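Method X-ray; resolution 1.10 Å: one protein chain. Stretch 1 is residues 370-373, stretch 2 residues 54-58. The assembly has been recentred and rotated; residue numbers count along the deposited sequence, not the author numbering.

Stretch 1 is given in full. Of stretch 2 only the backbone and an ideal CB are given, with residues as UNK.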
ATOM      1  N   GLY A 370      11.345 -16.557  18.766  1.00  9.01           N
ATOM      2  CA  GLY A 370      11.202 -16.153  17.379  1.00  8.72           C
ATOM      3  C   GLY A 370      10.187 -16.944  16.587  1.00  7.91           C
ATOM      4  O   GLY A 370       9.651 -17.952  17.053  1.00  8.43           O
ATOM      5  N   ARG A 371       9.926 -16.487  15.366  1.00  6.59           N
ATOM      6  CA  ARG A 371       9.051 -17.226  14.476  1.00  6.64           C
ATOM      7  C   ARG A 371       9.670 -18.598  14.203  1.00  7.42           C
ATOM      8  O   ARG A 371      10.903 -18.721  14.121  1.00  7.63           O
ATOM      9  CB  ARG A 371       8.825 -16.451  13.169  1.00  6.54           C
ATOM     10  CG  ARG A 371       8.205 -15.069  13.399  1.00  6.69           C
ATOM     11  CD  ARG A 371       7.853 -14.321  12.143  1.00  6.21           C
ATOM     12  NE  ARG A 371       6.741 -14.878  11.376  1.00  5.60           N
ATOM     13  CZ  ARG A 371       5.454 -14.700  11.683  1.00  5.60           C
ATOM     14  NH1 ARG A 371       5.094 -14.017  12.761  1.00  5.90           N
ATOM     15  NH2 ARG A 371       4.521 -15.224  10.902  1.00  5.64           N
ATOM     16  N   PRO A 372       8.862 -19.643  14.067  1.00  7.54           N
ATOM     17  CA  PRO A 372       9.396 -21.010  14.100  1.00  8.12           C
ATOM     18  C   PRO A 372      10.213 -21.365  12.878  1.00  8.90           C
ATOM     19  O   PRO A 372      10.032 -20.829  11.787  1.00  9.35           O
ATOM     20  CB  PRO A 372       8.143 -21.889  14.141  1.00 10.44           C
ATOM     21  CG  PRO A 372       7.022 -21.009  14.402  1.00 10.56           C
ATOM     22  CD  PRO A 372       7.391 -19.621  14.087  1.00  9.02           C
ATOM     23  N   LEU A 373      11.078 -22.352  13.077  1.00 10.61           N
ATOM     24  CA  LEU A 373      11.799 -22.974  11.982  1.00 13.54           C
ATOM     25  C   LEU A 373      10.824 -23.511  10.953  1.00 17.14           C
ATOM     26  O   LEU A 373      11.113 -23.456   9.751  1.00 19.44           O
ATOM     27  CB  LEU A 373      12.667 -24.121  12.496  1.00 13.70           C
ATOM     28  CG  LEU A 373      13.783 -23.735  13.463  1.00 14.72           C
ATOM     29  CD1 LEU A 373      14.512 -24.979  13.941  1.00 15.67           C
ATOM     30  CD2 LEU A 373      14.750 -22.765  12.809  1.00 15.85           C
ATOM     31  OXT LEU A 373       9.741 -24.004  11.298  1.00 17.72           O
ATOM     32  N   UNK A  54       5.376 -24.141   5.547  1.00  8.75           N
ATOM     33  CA  UNK A  54       6.328 -23.621   6.507  1.00  8.49           C
ATOM     34  C   UNK A  54       5.923 -22.265   7.059  1.00  7.92           C
ATOM     35  O   UNK A  54       4.804 -21.778   6.866  1.00  8.51           O
ATOM     36  CB  UNK A  54       7.713 -23.524   5.863  1.00  8.49           C
ATOM     37  N   UNK A  55       6.856 -21.651   7.770  1.00  7.21           N
ATOM     38  CA  UNK A  55       6.608 -20.354   8.388  1.00  7.16           C
ATOM     39  C   UNK A  55       6.497 -19.242   7.348  1.00  6.34           C
ATOM     40  O   UNK A  55       7.226 -19.226   6.355  1.00  6.84           O
ATOM     41  CB  UNK A  55       7.721 -20.026   9.385  1.00  7.16           C
ATOM     42  N   UNK A  56       5.579 -18.303   7.591  1.00  5.65           N
ATOM     43  CA  UNK A  56       5.517 -17.060   6.831  1.00  5.69           C
ATOM     44  C   UNK A  56       6.487 -16.092   7.496  1.00  5.67           C
ATOM     45  O   UNK A  56       6.357 -15.798   8.687  1.00  6.55           O
ATOM     46  CB  UNK A  56       4.097 -16.492   6.779  1.00  5.69           C
ATOM     47  N   UNK A  57       7.454 -15.586   6.733  1.00  5.14           N
ATOM     48  CA  UNK A  57       8.466 -14.702   7.288  1.00  5.19           C
ATOM     49  C   UNK A  57       8.169 -13.226   7.116  1.00  4.54           C
ATOM     50  O   UNK A  57       8.648 -12.422   7.922  1.00  5.43           O
ATOM     51  CB  UNK A  57       9.820 -15.015   6.648  1.00  5.19           C
ATOM     52  N   UNK A  58       7.398 -12.835   6.111  1.00  4.69           N
ATOM     53  CA  UNK A  58       7.102 -11.426   5.905  1.00  4.93           C
ATOM     54  C   UNK A  58       5.869 -11.287   5.028  1.00  4.83           C
ATOM     55  O   UNK A  58       5.418 -12.239   4.385  1.00  5.67           O
ATOM     56  CB  UNK A  58       8.296 -10.703   5.278  1.00  4.93           C
TER

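Position 54 has phi/psi of 82/-170°. The positive phi by itself favours glycine. Its CA-to-CB bond points sideways, and the ideal CB lies 5.2 Å from Leu373 O, so stretch 1 neither crowds the site nor offers it a close partner. The deposited residue is Gly54, in keeping with the backbone angles.

Position 55 carries the strongest evidence. Its CA lies 6.4 Å from that of Pro372, the nearest CA pair in register, and its CA-to-CB bond points toward stretch 1. The ideal CB at 55 is 3.4 Å from Pro372 O, 4.8 Å from Leu373 O and 5.3 Å from Arg371 CB. A carbonyl oxygen this near the CB offers an acceptor to a short donor: serine or threonine would suit, with the gamma position of a branched residue able to reach the aliphatic start of Arg371. A small apolar residue such as alanine would fit but leave the carbonyl without this donor. The deposited residue is Thr55, with chi1 at -66° (m). This rotamer brings Thr55 OG1 to 2.7 Å from Pro372 O, and the hydroxyl donates a hydrogen bond to it. Thr55 CG2 lies 4.1 Å from Arg371 CB, a van der Waals contact. The backbone takes part too: water 1 accepts from Thr55 N at 2.8 Å and donates to Leu373 O at 2.6 Å, bridging the stretches.

The backbone O of position 56 lies 2.9 Å from both Arg371 NE and Arg371 NH2, at the guanidinium edge, and accepts a hydrogen bond from each, with N-H...O angles of 142° and 138°. Because a main-chain oxygen supplies this fork, it places little demand on residue type. The CA-to-CB bond points sideways, with the ideal CB 4.3 Å from Arg371 NH2; many side chains would be compatible, including apolar ones. The deposited residue is Val56, chi1 173° (t), which fits this sideways site.

Position 57 directs CA-to-CB away, with nothing of stretch 1 within 5.5 Å of the ideal CB, so the visible atoms select no particular type. A longer polar side chain could still turn back. The deposited residue, His57, does so: with chi1 at -58° (m), its ring end comes nearer, and His57 NE2 hydrogen-bonds water 2 at 2.8 Å. Water 2 also lies 2.8 Å from Pro372 O, placed to donate to it, though with other acceptors in reach it need not do so at all times; the link is indirect.

At position 58 CA-to-CB also points away and is unconstrained by stretch 1. It is Phe58, which makes no contact here.

Stretch 2 54-58: GTVHF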
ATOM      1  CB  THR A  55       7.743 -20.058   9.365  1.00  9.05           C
ATOM      2  OG1 THR A  55       7.670 -21.010  10.424  1.00 12.91           O
ATOM      3  CG2 THR A  55       7.666 -18.659   9.949  1.00  8.70           C
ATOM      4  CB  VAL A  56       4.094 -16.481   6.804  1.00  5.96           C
ATOM      5  CG1 VAL A  56       4.110 -15.098   6.152  1.00  5.57           C
ATOM      6  CG2 VAL A  56       3.157 -17.414   6.078  1.00  6.52           C
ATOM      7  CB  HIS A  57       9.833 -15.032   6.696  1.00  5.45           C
ATOM      8  CG  HIS A  57      10.220 -16.446   6.945  1.00  5.39           C
ATOM      9  ND1 HIS A  57      10.278 -17.375   5.935  1.00  6.42           N
ATOM     10  CD2 HIS A  57      10.518 -17.101   8.092  1.00  6.06           C
ATOM     11  CE1 HIS A  57      10.597 -18.547   6.452  1.00  6.69           C
ATOM     12  NE2 HIS A  57      10.744 -18.412   7.760  1.00  6.19           N
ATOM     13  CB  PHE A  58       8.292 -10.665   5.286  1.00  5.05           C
ATOM     14  CG  PHE A  58       8.530 -10.944   3.821  1.00  5.20           C
ATOM     15  CD1 PHE A  58       9.221 -12.069   3.418  1.00  5.45           C
ATOM     16  CD2 PHE A  58       8.074 -10.065   2.851  1.00  5.91           C
ATOM     17  CE1 PHE A  58       9.449 -12.311   2.062  1.00  6.19           C
ATOM     18  CE2 PHE A  58       8.300 -10.299   1.502  1.00  6.16           C
ATOM     19  CZ  PHE A  58       8.979 -11.434   1.109  1.00  6.31           C
TER
HETATM   20  O   HOH W   1       9.388 -22.921   7.911  1.00 19.42           O
HETATM   21  O   HOH W   2      11.705 -20.211   9.692  1.00 10.54           O
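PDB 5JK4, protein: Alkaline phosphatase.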